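Local coordinates for virulence-associated protein I (Coxiella burnetii, PDB 3TRB) that probably binds DNA as the antitoxin of a HigA-type addiction module, through a helix-turn-helix domain, at residues Asp26-Ser29 with Ala30-Ala34; Leu37-Pro40 with Thr41-Thr45. All blocks are in the same frame, centred on the assembly; numbering follows the deposited sequence.

Interaction 1: Asp26-Ser29 with Ala30-Ala34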
loop_
_atom_site.group_PDB
_atom_site.type_symbol
_atom_site.label_atom_id
_atom_site.label_comp_id
_atom_site.label_asym_id
_atom_site.label_seq_id
_atom_site.Cartn_x
_atom_site.Cartn_y
_atom_site.Cartn_z
ATOM N N ASP A 26 21.435 18.787 -28.963
ATOM C CA ASP A 26 22.651 19.051 -29.728
ATOM C C ASP A 26 23.601 17.853 -29.751
ATOM O O ASP A 26 24.810 18.008 -29.589
ATOM C CB ASP A 26 23.375 20.286 -29.182
ATOM C CG ASP A 26 22.608 21.569 -29.433
ATOM O OD1 ASP A 26 21.940 21.667 -30.484
ATOM O OD2 ASP A 26 22.675 22.478 -28.577
ATOM N N LYS A 27 23.047 16.661 -29.955
ATOM C CA LYS A 27 23.842 15.438 -30.029
ATOM C C LYS A 27 24.842 15.339 -28.878
ATOM O O LYS A 27 26.047 15.224 -29.100
ATOM C CB LYS A 27 24.578 15.355 -31.370
ATOM C CG LYS A 27 23.673 15.462 -32.586
ATOM C CD LYS A 27 24.472 15.383 -33.876
ATOM C CE LYS A 27 23.585 15.576 -35.095
ATOM N NZ LYS A 27 24.372 15.563 -36.362
HETATM N N MSE A 28 24.336 15.388 -27.650
HETATM C CA MSE A 28 25.196 15.312 -26.475
HETATM C C MSE A 28 25.811 13.924 -26.326
HETATM O O MSE A 28 25.119 12.912 -26.440
HETATM C CB MSE A 28 24.414 15.688 -25.215
HETATM C CG MSE A 28 25.217 15.565 -23.934
HETATM SE SE MSE A 28 24.257 16.237 -22.375
HETATM C CE MSE A 28 24.186 18.129 -22.846
ATOM N N SER A 29 27.116 13.883 -26.071
ATOM C CA SER A 29 27.839 12.621 -25.952
ATOM C C SER A 29 27.707 12.022 -24.555
ATOM O O SER A 29 27.203 12.667 -23.636
ATOM C CB SER A 29 29.319 12.820 -26.285
ATOM O OG SER A 29 29.965 13.596 -25.290
ATOM N N ALA A 30 28.167 10.785 -24.407
ATOM C CA ALA A 30 28.159 10.116 -23.112
ATOM C C ALA A 30 29.083 10.838 -22.139
ATOM O O ALA A 30 28.753 11.005 -20.964
ATOM C CB ALA A 30 28.573 8.661 -23.261
ATOM N N ASN A 31 30.241 11.263 -22.634
ATOM C CA ASN A 31 31.192 12.016 -21.821
ATOM C C ASN A 31 30.613 13.335 -21.321
ATOM O O ASN A 31 30.777 13.690 -20.155
ATOM C CB ASN A 31 32.488 12.269 -22.597
ATOM C CG ASN A 31 33.494 11.148 -22.435
ATOM O OD1 ASN A 31 34.183 11.060 -21.420
ATOM N ND2 ASN A 31 33.590 10.287 -23.443
ATOM N N GLN A 32 29.938 14.055 -22.210
ATOM C CA GLN A 32 29.314 15.325 -21.853
ATOM C C GLN A 32 28.302 15.144 -20.726
ATOM O O GLN A 32 28.313 15.887 -19.746
ATOM C CB GLN A 32 28.635 15.958 -23.070
ATOM C CG GLN A 32 29.600 16.513 -24.104
ATOM C CD GLN A 32 28.884 17.102 -25.304
ATOM O OE1 GLN A 32 28.434 16.377 -26.190
ATOM N NE2 GLN A 32 28.775 18.425 -25.339
ATOM N N LEU A 33 27.427 14.155 -20.873
ATOM C CA LEU A 33 26.420 13.872 -19.857
ATOM C C LEU A 33 27.070 13.472 -18.538
ATOM O O LEU A 33 26.672 13.941 -17.472
ATOM C CB LEU A 33 25.471 12.767 -20.327
ATOM C CG LEU A 33 24.384 12.373 -19.326
ATOM C CD1 LEU A 33 23.530 13.580 -18.954
ATOM C CD2 LEU A 33 23.521 11.248 -19.874
ATOM N N ALA A 34 28.072 12.601 -18.619
ATOM C CA ALA A 34 28.777 12.124 -17.436
ATOM C C ALA A 34 29.359 13.284 -16.634
ATOM O O ALA A 34 29.281 13.298 -15.406
ATOM C CB ALA A 34 29.870 11.142 -17.829
#
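Ser29 and Gln32 face each other across the first turn of helix 30-37, each side chain reaching for the backbone of the other. The hydroxyl oxygen Ser29 OG accepts from the amide Gln32 N at 3.1 Å, with an N-H...O angle of 162°. In return Gln32 folds back toward the start of the helix: CG lies beside its own backbone N (chi1 -72°), the chain runs straight on beyond CG, and the amide oxygen OE1 comes to 2.8 Å from the backbone N of Ser29. This second bond is nearly linear at the hydrogen, although the donor sits 29° off the plane of the Gln32 side-chain amide. The two bonds make a capping box, with Ser29 as N-cap. Ser29 OG stands between its own backbone N and carbonyl carbon, a rotation that sets it within bonding distance of Gln32 N, and Gln32 CG passes 3.2 Å from this OG. Leu33 N also bonds to Ser29 O (3.1 Å).

Selenomethionine Met28 approaches from the buried side. Its CG leans against Gln32 CB at 3.5 Å, the two chains crossing obliquely, and its selenium SE lies 4.2 Å from Leu33 CB. Met28 and Leu33 also meet Leu22 of helix 14-24 and Phe65 of helix 56-66, while Tyr100 of the second subunit packs on Met28. Outside the box, Asn31 OD1 is hydrogen-bonded to Thr41 OG1. The chemistry is that of a capping box with apolar side chains next to it: Gln32 N, in the first turn, has no carbonyl of a preceding helical turn to bond to and is met by Ser29 OG, the N-cap amide Ser29 N is met by Gln32 OE1, and Met28 and Leu33 join the same helix start to the hydrophobic core.

Interaction 2: Leu37-Pro40 with Thr41-Thr45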
loop_
_atom_site.group_PDB
_atom_site.type_symbol
_atom_site.label_atom_id
_atom_site.label_comp_id
_atom_site.label_asym_id
_atom_site.label_seq_id
_atom_site.Cartn_x
_atom_site.Cartn_y
_atom_site.Cartn_z
ATOM N N LEU A 37 26.510 15.197 -14.972
ATOM C CA LEU A 37 25.927 14.459 -13.855
ATOM C C LEU A 37 26.953 14.166 -12.768
ATOM O O LEU A 37 26.595 13.772 -11.659
ATOM C CB LEU A 37 25.315 13.144 -14.347
ATOM C CG LEU A 37 24.216 13.255 -15.407
ATOM C CD1 LEU A 37 23.666 11.880 -15.751
ATOM C CD2 LEU A 37 23.107 14.171 -14.923
ATOM N N ALA A 38 28.227 14.360 -13.094
ATOM C CA ALA A 38 29.316 14.066 -12.167
ATOM C C ALA A 38 29.392 12.575 -11.841
ATOM O O ALA A 38 29.512 12.189 -10.679
ATOM C CB ALA A 38 29.180 14.891 -10.892
ATOM N N ILE A 39 29.320 11.746 -12.876
ATOM C CA ILE A 39 29.449 10.301 -12.721
ATOM C C ILE A 39 30.402 9.760 -13.780
ATOM O O ILE A 39 30.626 10.408 -14.804
ATOM C CB ILE A 39 28.085 9.588 -12.844
ATOM C CG1 ILE A 39 27.450 9.876 -14.206
ATOM C CG2 ILE A 39 27.156 10.009 -11.715
ATOM C CD1 ILE A 39 26.093 9.228 -14.396
ATOM N N PRO A 40 30.973 8.570 -13.538
ATOM C CA PRO A 40 31.904 7.980 -14.506
ATOM C C PRO A 40 31.251 7.832 -15.874
ATOM O O PRO A 40 30.068 7.495 -15.955
ATOM C CB PRO A 40 32.196 6.599 -13.913
ATOM C CG PRO A 40 31.940 6.753 -12.455
ATOM C CD PRO A 40 30.797 7.716 -12.352
ATOM N N THR A 41 32.010 8.092 -16.934
ATOM C CA THR A 41 31.500 7.926 -18.289
ATOM C C THR A 41 31.038 6.488 -18.483
ATOM O O THR A 41 30.061 6.227 -19.183
ATOM C CB THR A 41 32.568 8.265 -19.349
ATOM O OG1 THR A 41 33.033 9.606 -19.151
ATOM C CG2 THR A 41 31.986 8.139 -20.748
ATOM N N ASN A 42 31.747 5.559 -17.851
ATOM C CA ASN A 42 31.396 4.144 -17.903
ATOM C C ASN A 42 29.954 3.879 -17.481
ATOM O O ASN A 42 29.269 3.047 -18.074
ATOM C CB ASN A 42 32.349 3.326 -17.032
ATOM C CG ASN A 42 33.741 3.233 -17.623
ATOM O OD1 ASN A 42 33.906 3.013 -18.824
ATOM N ND2 ASN A 42 34.753 3.402 -16.781
ATOM N N ARG A 43 29.501 4.587 -16.451
ATOM C CA ARG A 43 28.144 4.414 -15.943
ATOM C C ARG A 43 27.106 4.868 -16.965
ATOM O O ARG A 43 26.098 4.194 -17.180
ATOM C CB ARG A 43 27.961 5.178 -14.631
ATOM C CG ARG A 43 26.631 4.925 -13.943
ATOM C CD ARG A 43 26.580 5.629 -12.599
ATOM N NE ARG A 43 27.707 5.249 -11.752
ATOM C CZ ARG A 43 28.055 5.880 -10.635
ATOM N NH1 ARG A 43 27.366 6.933 -10.221
ATOM N NH2 ARG A 43 29.098 5.458 -9.933
ATOM N N VAL A 44 27.357 6.012 -17.591
ATOM C CA VAL A 44 26.470 6.522 -18.630
ATOM C C VAL A 44 26.435 5.575 -19.827
ATOM O O VAL A 44 25.366 5.224 -20.322
ATOM C CB VAL A 44 26.904 7.921 -19.106
ATOM C CG1 VAL A 44 26.124 8.324 -20.346
ATOM C CG2 VAL A 44 26.719 8.942 -17.993
ATOM N N THR A 45 27.613 5.165 -20.287
ATOM C CA THR A 45 27.721 4.248 -21.415
ATOM C C THR A 45 26.994 2.932 -21.152
ATOM O O THR A 45 26.302 2.408 -22.026
ATOM C CB THR A 45 29.192 3.958 -21.758
ATOM O OG1 THR A 45 29.793 5.134 -22.311
ATOM C CG2 THR A 45 29.292 2.824 -22.765
#
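Pro40 lies against the guanidinium of Arg43 at the start of helix 41-48, its CD 3.7 Å above the guanidinium plane and over the centre. Ile39 reaches the same group with its CG2 methyl, 3.4 Å from Arg43 NH1 in an oblique approach. With CG of Arg43 anti to the backbone N (chi1 -173°), the bend at chi3 turns the guanidinium toward Ile39 and Pro40. The other branch of Ile39, CG1-CD1, meets Val44: CD1 is 3.7 Å from Val44 CG2, the two side chains crossing at about a right angle.

Pro40 is at the N-cap position, and its carbonyl O takes weak bonds from Arg43 N (3.0 Å) and Val44 N (3.5 Å). Farther out, Val44 packs on Ala30, Leu33 and Ala34 of helix 30-37, and Ile39 touches Arg61 of helix 56-66. Ala38, with positive phi, is the C-prime residue of a Schellman motif that ends helix 30-37 and sends the chain through Ile39 into the next helix. A helix closed in this way, a short turn and a second helix packed against the first are consistent with the helix-turn-helix of the HTH_3/XRE family, in which helix 41-48 would be the recognition helix.

Overall arrangement
From the N terminus, the chain leaves helix 14-24 through the loop that interaction 1 closes onto the start of helix 30-37. It runs along that helix and turns again, and interaction 2 closes this second loop onto helix 41-48. The contacts lie in series, neither nested nor crossed, with centres about 10 Å apart, and both helix starts belong to the helix-turn-helix domain. They join directly: Ile39 N lies 3.0 Å from Ala34 O, a probable hydrogen bond, and Ala34 CB packs on Thr41 CA. Leu37 carries the end of helix 30-37 against Leu62 and Phe65 of helix 56-66, and both contacts touch the second subunit.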